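Local coordinates for NMB1025 protein (Neisseria meningitidis serogroup B, PDB 3KJJ) that is of unknown function but belongs to the YjgF (RutC) family, whose members form trimers with clefts between the subunits, at the interface of chains A and B. Sequence-based numbering; all coordinates share one arbitrary frame. Chains: chain A/B, NMB1025 protein.

Three patches make up this account of one A-B boundary in a trimer of identical chains. Contact 1 is the corner of the three, the centres of its C-alpha atoms about 11 Å from those of contact 2 and of contact 3, while contacts 2 and 3 are about 16 Å apart. Contacts 1 and 2 share B:Arg100, and both use strand 99-104 of chain B. Chain A offers strand 29-32 in contact 3, then A:Ser33 in contact 1 and A:Gly34 in contact 2. Contact 3 is apolar, contact 1 largely directly hydrogen-bonded, and contact 2 mixes apolar packing, a direct bond and water bridges, all repeated around the trimer.

Contact 1: the interface of chains A and B. Residues chain A 19-21, 33; chain B 88, 97-100.
A:Ser21 and A:Ser33 lock onto the loop residues B:Thr97 and B:Pro98 and onto B:Arg100 in strand 99-104, in the subunit interface of a YjgF-family trimer. Here the packing is tight and mostly polar. The hydroxyl OG of A:Ser33 accepts a hydrogen bond from the amide N of B:Arg100 at 2.8 Å, nearly straight (163° at H), and donates to A:Ser21 O at 2.7 Å, so one hydroxyl ties the partner strand to its own chain. A:Ser21 is held by both its amide and its hydroxyl: the amide reaches B:Pro98 O from well above the carbonyl plane, and OG donates to B:Thr97 O at 2.8 Å, tilted from the plane. A longer bond joins the same OG to B:Thr97 OG1 at 3.3 Å, direction undecided. Between the serine bonds and A:Arg19, A:Tyr20 CB packs on B:Arg100 CB at 3.7 Å.

Towards A:Arg19 the contact is looser. A firm bond persists here: the indole NE1 of B:Trp88 donates to A:Arg19 O at 2.7 Å, on a lone pair and nearly in the ring plane, which fixes the turn of the indole. B:Arg100 CD lies over one indole face. With CG anti to the backbone N (chi1 178°), beside its carbonyl carbon, A:Arg19 brings CD onto the guanidinium face of B:Arg100, 3.4 Å above the plane and towards its rim. The two guanidinium planes are 19° apart. A:Arg19 NE stays 4.5 Å from B:Arg100 NH2, like charges kept apart, so the contact is probably carried by the aliphatic CD and the flat face rather than by charge.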
loop_
_atom_site.group_PDB
_atom_site.type_symbol
_atom_site.label_atom_id
_atom_site.label_comp_id
_atom_site.label_asym_id
_atom_site.label_seq_id
_atom_site.Cartn_x
_atom_site.Cartn_y
_atom_site.Cartn_z
ATOM N N ARG A 19 18.735 5.075 2.591
ATOM C CA ARG A 19 17.764 4.752 1.527
ATOM C C ARG A 19 16.329 4.676 2.043
ATOM O O ARG A 19 15.355 5.053 1.350
ATOM C CB ARG A 19 18.172 3.426 0.876
ATOM C CG ARG A 19 17.250 2.891 -0.230
ATOM C CD ARG A 19 17.884 1.681 -0.930
ATOM N NE ARG A 19 19.072 2.058 -1.696
ATOM C CZ ARG A 19 20.094 1.249 -1.977
ATOM N NH1 ARG A 19 20.106 -0.006 -1.545
ATOM N NH2 ARG A 19 21.120 1.707 -2.677
ATOM N N TYR A 20 16.202 4.179 3.265
ATOM C CA TYR A 20 14.908 3.928 3.876
ATOM C C TYR A 20 15.113 3.791 5.372
ATOM O O TYR A 20 16.237 3.566 5.838
ATOM C CB TYR A 20 14.298 2.625 3.330
ATOM C CG TYR A 20 15.135 1.400 3.634
ATOM C CD1 TYR A 20 15.011 0.732 4.856
ATOM C CD2 TYR A 20 16.054 0.910 2.706
ATOM C CE1 TYR A 20 15.772 -0.379 5.147
ATOM C CE2 TYR A 20 16.833 -0.202 2.991
ATOM C CZ TYR A 20 16.681 -0.845 4.212
ATOM O OH TYR A 20 17.442 -1.953 4.510
ATOM N N SER A 21 14.017 3.922 6.114
ATOM C CA SER A 21 13.969 3.575 7.519
ATOM C C SER A 21 13.108 2.329 7.689
ATOM O O SER A 21 12.093 2.164 7.006
ATOM C CB SER A 21 13.328 4.712 8.329
ATOM O OG SER A 21 14.166 5.839 8.383
ATOM N N SER A 33 8.954 -0.629 6.695
ATOM C CA SER A 33 9.513 -0.994 5.403
ATOM C C SER A 33 9.102 -2.428 5.100
ATOM O O SER A 33 8.789 -3.206 6.017
ATOM C CB SER A 33 11.043 -0.886 5.399
ATOM O OG SER A 33 11.457 0.407 5.009
ATOM N N TRP B 88 17.032 7.616 -6.316
ATOM C CA TRP B 88 16.322 7.630 -5.035
ATOM C C TRP B 88 17.225 8.041 -3.877
ATOM O O TRP B 88 16.877 8.946 -3.123
ATOM C CB TRP B 88 15.707 6.255 -4.763
ATOM C CG TRP B 88 15.115 6.080 -3.402
ATOM C CD1 TRP B 88 15.742 5.591 -2.301
ATOM C CD2 TRP B 88 13.766 6.368 -3.005
ATOM N NE1 TRP B 88 14.872 5.561 -1.236
ATOM C CE2 TRP B 88 13.655 6.039 -1.639
ATOM C CE3 TRP B 88 12.654 6.898 -3.666
ATOM C CZ2 TRP B 88 12.464 6.202 -0.918
ATOM C CZ3 TRP B 88 11.467 7.065 -2.949
ATOM C CH2 TRP B 88 11.389 6.719 -1.588
ATOM N N THR B 97 14.504 9.281 5.983
ATOM C CA THR B 97 14.174 8.403 4.868
ATOM C C THR B 97 12.925 7.569 5.224
ATOM O O THR B 97 12.753 7.156 6.377
ATOM C CB THR B 97 15.368 7.509 4.503
ATOM O OG1 THR B 97 15.706 6.690 5.625
ATOM C CG2 THR B 97 16.586 8.362 4.136
ATOM N N PRO B 98 12.027 7.356 4.247
ATOM C CA PRO B 98 10.739 6.724 4.547
ATOM C C PRO B 98 10.780 5.196 4.625
ATOM O O PRO B 98 11.753 4.572 4.176
ATOM C CB PRO B 98 9.867 7.161 3.366
ATOM C CG PRO B 98 10.831 7.257 2.238
ATOM C CD PRO B 98 12.106 7.797 2.835
ATOM N N ALA B 99 9.732 4.605 5.203
ATOM C CA ALA B 99 9.471 3.166 5.033
ATOM C C ALA B 99 9.378 2.927 3.532
ATOM O O ALA B 99 8.781 3.731 2.808
ATOM C CB ALA B 99 8.185 2.754 5.713
ATOM N N ARG B 100 9.992 1.853 3.057
ATOM C CA ARG B 100 10.074 1.628 1.615
ATOM C C ARG B 100 9.912 0.150 1.301
ATOM O O ARG B 100 10.325 -0.705 2.076
ATOM C CB ARG B 100 11.415 2.125 1.072
ATOM C CG ARG B 100 11.421 2.407 -0.416
ATOM C CD ARG B 100 12.807 2.737 -0.941
ATOM N NE ARG B 100 13.530 1.539 -1.357
ATOM C CZ ARG B 100 14.447 1.490 -2.318
ATOM N NH1 ARG B 100 14.779 2.578 -3.019
ATOM N NH2 ARG B 100 15.018 0.329 -2.599
#

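Contact 2: the interface of chains A and B. Residues chain A 34, 74, 107, 115; chain B 72, 100-103.
A:Tyr74 and B:Val103 form the apolar part of this subunit contact. Methyl CG1 of B:Val103 sits over the centre of the phenol ring, 3.6 Å from its centroid, in a CH-pi contact with the two side chains at about a right angle. This methyl stands anti to the carbonyl carbon (chi1 -52°), while CG2 of the same valine meets ring atom CE1 of A:Tyr74 at 3.9 Å. A:Leu107 runs alongside B:Val103, its CD2 3.8 Å from CG1. At the far end of the ring, the A:Tyr74 hydroxyl points tip to tip at B:Val72 CG1.

A direct polar link joins the backbones: A:Gly34 N donates to B:Arg100 O at 3.0 Å.

Further polar contact runs through water. The extended chain of A:Glu115, with CG anti to the backbone N (chi1 179°), presents its carboxylate to strand 99-104. OE2 meets water 1 at 2.6 Å, and that water also bonds B:Cys102 N; OE1 meets water 2, which lies 2.7 Å from B:Cys102 O. The carboxylate is thus linked through water to both the N and O of B:Cys102. Together these contacts join strands 68-75 and 114-121 and loop residues A:Gly34 and A:Leu107 to strands 68-75 and 99-104 of chain B, probably lining part of the inter-subunit cleft typical of the family.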
loop_
_atom_site.group_PDB
_atom_site.type_symbol
_atom_site.label_atom_id
_atom_site.label_comp_id
_atom_site.label_asym_id
_atom_site.label_seq_id
_atom_site.Cartn_x
_atom_site.Cartn_y
_atom_site.Cartn_z
ATOM N N GLY A 34 9.095 -2.779 3.817
ATOM C CA GLY A 34 8.938 -4.170 3.427
ATOM C C GLY A 34 10.038 -4.972 4.087
ATOM O O GLY A 34 11.230 -4.632 3.968
ATOM N N TYR A 74 3.847 -9.874 -0.553
ATOM C CA TYR A 74 4.314 -10.096 -1.907
ATOM C C TYR A 74 5.039 -11.433 -1.900
ATOM O O TYR A 74 5.935 -11.657 -1.080
ATOM C CB TYR A 74 5.283 -8.976 -2.339
ATOM C CG TYR A 74 4.711 -7.565 -2.288
ATOM C CD1 TYR A 74 3.882 -7.086 -3.302
ATOM C CD2 TYR A 74 5.010 -6.711 -1.228
ATOM C CE1 TYR A 74 3.361 -5.799 -3.263
ATOM C CE2 TYR A 74 4.492 -5.417 -1.179
ATOM C CZ TYR A 74 3.669 -4.970 -2.195
ATOM O OH TYR A 74 3.152 -3.695 -2.144
ATOM N N LEU A 107 11.026 -9.903 -6.065
ATOM C CA LEU A 107 11.654 -9.013 -5.084
ATOM C C LEU A 107 13.087 -8.699 -5.497
ATOM O O LEU A 107 13.547 -9.189 -6.543
ATOM C CB LEU A 107 11.552 -9.629 -3.682
ATOM C CG LEU A 107 10.121 -10.113 -3.390
ATOM C CD1 LEU A 107 10.056 -11.000 -2.173
ATOM C CD2 LEU A 107 9.108 -8.963 -3.288
ATOM N N GLU A 115 8.058 -11.003 0.903
ATOM C CA GLU A 115 8.235 -9.701 1.548
ATOM C C GLU A 115 6.898 -9.239 2.144
ATOM O O GLU A 115 5.853 -9.306 1.480
ATOM C CB GLU A 115 8.774 -8.666 0.549
ATOM C CG GLU A 115 8.967 -7.269 1.123
ATOM C CD GLU A 115 9.756 -6.331 0.213
ATOM O OE1 GLU A 115 10.365 -6.803 -0.774
ATOM O OE2 GLU A 115 9.781 -5.111 0.502
ATOM N N VAL B 72 6.171 2.943 -1.959
ATOM C CA VAL B 72 6.229 1.663 -2.646
ATOM C C VAL B 72 6.681 1.968 -4.058
ATOM O O VAL B 72 6.123 2.845 -4.728
ATOM C CB VAL B 72 4.883 0.920 -2.658
ATOM C CG1 VAL B 72 5.047 -0.481 -3.271
ATOM C CG2 VAL B 72 4.323 0.812 -1.264
ATOM N N ARG B 100 9.992 1.853 3.057
ATOM C CA ARG B 100 10.074 1.628 1.615
ATOM C C ARG B 100 9.912 0.150 1.301
ATOM O O ARG B 100 10.325 -0.705 2.076
ATOM C CB ARG B 100 11.415 2.125 1.072
ATOM C CG ARG B 100 11.421 2.407 -0.416
ATOM C CD ARG B 100 12.807 2.737 -0.941
ATOM N NE ARG B 100 13.530 1.539 -1.357
ATOM C CZ ARG B 100 14.447 1.490 -2.318
ATOM N NH1 ARG B 100 14.779 2.578 -3.019
ATOM N NH2 ARG B 100 15.018 0.329 -2.599
ATOM N N ALA B 101 9.268 -0.134 0.179
ATOM C CA ALA B 101 9.243 -1.481 -0.370
ATOM C C ALA B 101 9.454 -1.382 -1.873
ATOM O O ALA B 101 9.020 -0.423 -2.514
ATOM C CB ALA B 101 7.930 -2.183 -0.028
ATOM N N CYS B 102 10.156 -2.354 -2.443
ATOM C CA CYS B 102 10.386 -2.324 -3.881
ATOM C C CYS B 102 10.085 -3.691 -4.446
ATOM O O CYS B 102 10.674 -4.676 -4.013
ATOM C CB CYS B 102 11.810 -1.889 -4.231
ATOM S SG CYS B 102 12.061 -1.710 -6.017
ATOM N N VAL B 103 9.130 -3.741 -5.373
ATOM C CA VAL B 103 8.689 -5.009 -5.960
ATOM C C VAL B 103 8.604 -4.903 -7.482
ATOM O O VAL B 103 8.544 -3.811 -8.040
ATOM C CB VAL B 103 7.341 -5.547 -5.352
ATOM C CG1 VAL B 103 7.410 -5.610 -3.820
ATOM C CG2 VAL B 103 6.139 -4.721 -5.796
HETATM O O HOH W 1 11.796 -3.813 -0.561
HETATM O O HOH W 2 12.300 -6.299 -2.683
#

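Contact 3: the interface of chains A and B. Residues chain A 11, 24, 26, 29, 31; chain B 29, 69-70, 119.
An apolar interface between subunits, crossed by no hydrogen bond in this patch, joins A and B here and helps hold the trimer together by packing of side chains. B:Leu69 is its central wedge; it buries 61 Å² of surface against chain A, and A:Phe31 buries 63 Å² in return. The leucine's CG stands anti to its carbonyl carbon (chi1 -67°), and the two methyls serve different neighbours. CD1 comes from above the phenyl ring, near its rim, 3.6 Å from A:Phe31 CE2. CD2 turns to the residues beside it, lying 3.6 Å from A:Val24 CG1 and 3.8 Å from A:Ala26 CB, with A:Ile11 CG2 a little farther at 4.0 Å.

The same face of A:Phe31 is turned to two more residues, each displaced towards the rim. B:Asp70 CB stands above it near CD1, 4.0 Å from that A:Phe31 atom. It is thus the aliphatic carbon of the aspartate that packs there, the two side chains crossing at about a right angle and their planes 31° apart. Near the ring tip, CG2 of B:Thr119 comes to 4.2 Å from A:Phe31 CZ.

Equivalent leucines meet, CD1 of A:Leu29 3.7 Å from CD1 of B:Leu29, probably close to the trimer axis. In the fold, strands 11-14, 23-26 and 29-32 of chain A present these side chains to strands 29-32, 68-75 and 114-121 of chain B.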
loop_
_atom_site.group_PDB
_atom_site.type_symbol
_atom_site.label_atom_id
_atom_site.label_comp_id
_atom_site.label_asym_id
_atom_site.label_seq_id
_atom_site.Cartn_x
_atom_site.Cartn_y
_atom_site.Cartn_z
ATOM N N ILE A 11 7.240 13.280 13.121
ATOM C CA ILE A 11 7.650 11.972 12.640
ATOM C C ILE A 11 8.869 11.443 13.389
ATOM O O ILE A 11 9.843 12.160 13.600
ATOM C CB ILE A 11 7.924 11.971 11.112
ATOM C CG1 ILE A 11 6.751 12.591 10.345
ATOM C CG2 ILE A 11 8.115 10.544 10.612
ATOM C CD1 ILE A 11 7.112 13.100 8.960
ATOM N N VAL A 24 8.611 3.962 10.602
ATOM C CA VAL A 24 8.323 5.383 10.628
ATOM C C VAL A 24 6.996 5.556 11.360
ATOM O O VAL A 24 6.000 4.921 11.013
ATOM C CB VAL A 24 8.268 6.000 9.190
ATOM C CG1 VAL A 24 7.880 7.447 9.245
ATOM C CG2 VAL A 24 9.603 5.858 8.459
ATOM N N ALA A 26 4.047 8.365 12.913
ATOM C CA ALA A 26 3.436 9.693 12.944
ATOM C C ALA A 26 2.001 9.596 13.451
ATOM O O ALA A 26 1.204 8.804 12.933
ATOM C CB ALA A 26 3.467 10.352 11.564
ATOM N N LEU A 29 0.320 6.221 14.170
ATOM C CA LEU A 29 0.488 5.236 13.104
ATOM C C LEU A 29 1.931 4.815 12.954
ATOM O O LEU A 29 2.841 5.599 13.196
ATOM C CB LEU A 29 -0.030 5.771 11.771
ATOM C CG LEU A 29 -1.531 5.813 11.517
ATOM C CD1 LEU A 29 -1.792 6.584 10.226
ATOM C CD2 LEU A 29 -2.114 4.408 11.440
ATOM N N PHE A 31 4.450 2.858 10.070
ATOM C CA PHE A 31 4.649 2.310 8.735
ATOM C C PHE A 31 5.984 1.601 8.726
ATOM O O PHE A 31 7.016 2.212 9.016
ATOM C CB PHE A 31 4.604 3.417 7.667
ATOM C CG PHE A 31 3.249 4.054 7.510
ATOM C CD1 PHE A 31 2.359 3.598 6.542
ATOM C CD2 PHE A 31 2.855 5.098 8.339
ATOM C CE1 PHE A 31 1.104 4.162 6.391
ATOM C CE2 PHE A 31 1.589 5.678 8.191
ATOM C CZ PHE A 31 0.716 5.206 7.216
ATOM N N LEU B 29 -2.788 13.318 7.013
ATOM C CA LEU B 29 -2.194 12.318 6.105
ATOM C C LEU B 29 -2.443 12.661 4.653
ATOM O O LEU B 29 -3.459 13.264 4.315
ATOM C CB LEU B 29 -2.734 10.912 6.369
ATOM C CG LEU B 29 -2.435 10.230 7.698
ATOM C CD1 LEU B 29 -3.314 9.001 7.853
ATOM C CD2 LEU B 29 -0.968 9.879 7.860
ATOM N N LEU B 69 6.075 9.288 4.671
ATOM C CA LEU B 69 5.978 8.188 5.601
ATOM C C LEU B 69 6.400 6.873 4.956
ATOM O O LEU B 69 7.169 6.107 5.539
ATOM C CB LEU B 69 4.563 8.084 6.144
ATOM C CG LEU B 69 4.111 9.246 7.043
ATOM C CD1 LEU B 69 2.691 9.012 7.523
ATOM C CD2 LEU B 69 5.066 9.451 8.231
ATOM N N ASP B 70 5.910 6.638 3.743
ATOM C CA ASP B 70 6.017 5.336 3.115
ATOM C C ASP B 70 6.081 5.515 1.602
ATOM O O ASP B 70 5.431 6.402 1.037
ATOM C CB ASP B 70 4.813 4.475 3.542
ATOM C CG ASP B 70 4.846 3.055 2.980
ATOM O OD1 ASP B 70 5.600 2.212 3.512
ATOM O OD2 ASP B 70 4.077 2.775 2.030
ATOM N N THR B 119 2.849 7.807 0.666
ATOM C CA THR B 119 2.044 8.268 1.790
ATOM C C THR B 119 2.901 9.262 2.574
ATOM O O THR B 119 4.077 8.995 2.869
ATOM C CB THR B 119 1.642 7.108 2.735
ATOM O OG1 THR B 119 1.182 5.987 1.964
ATOM C CG2 THR B 119 0.517 7.542 3.712
#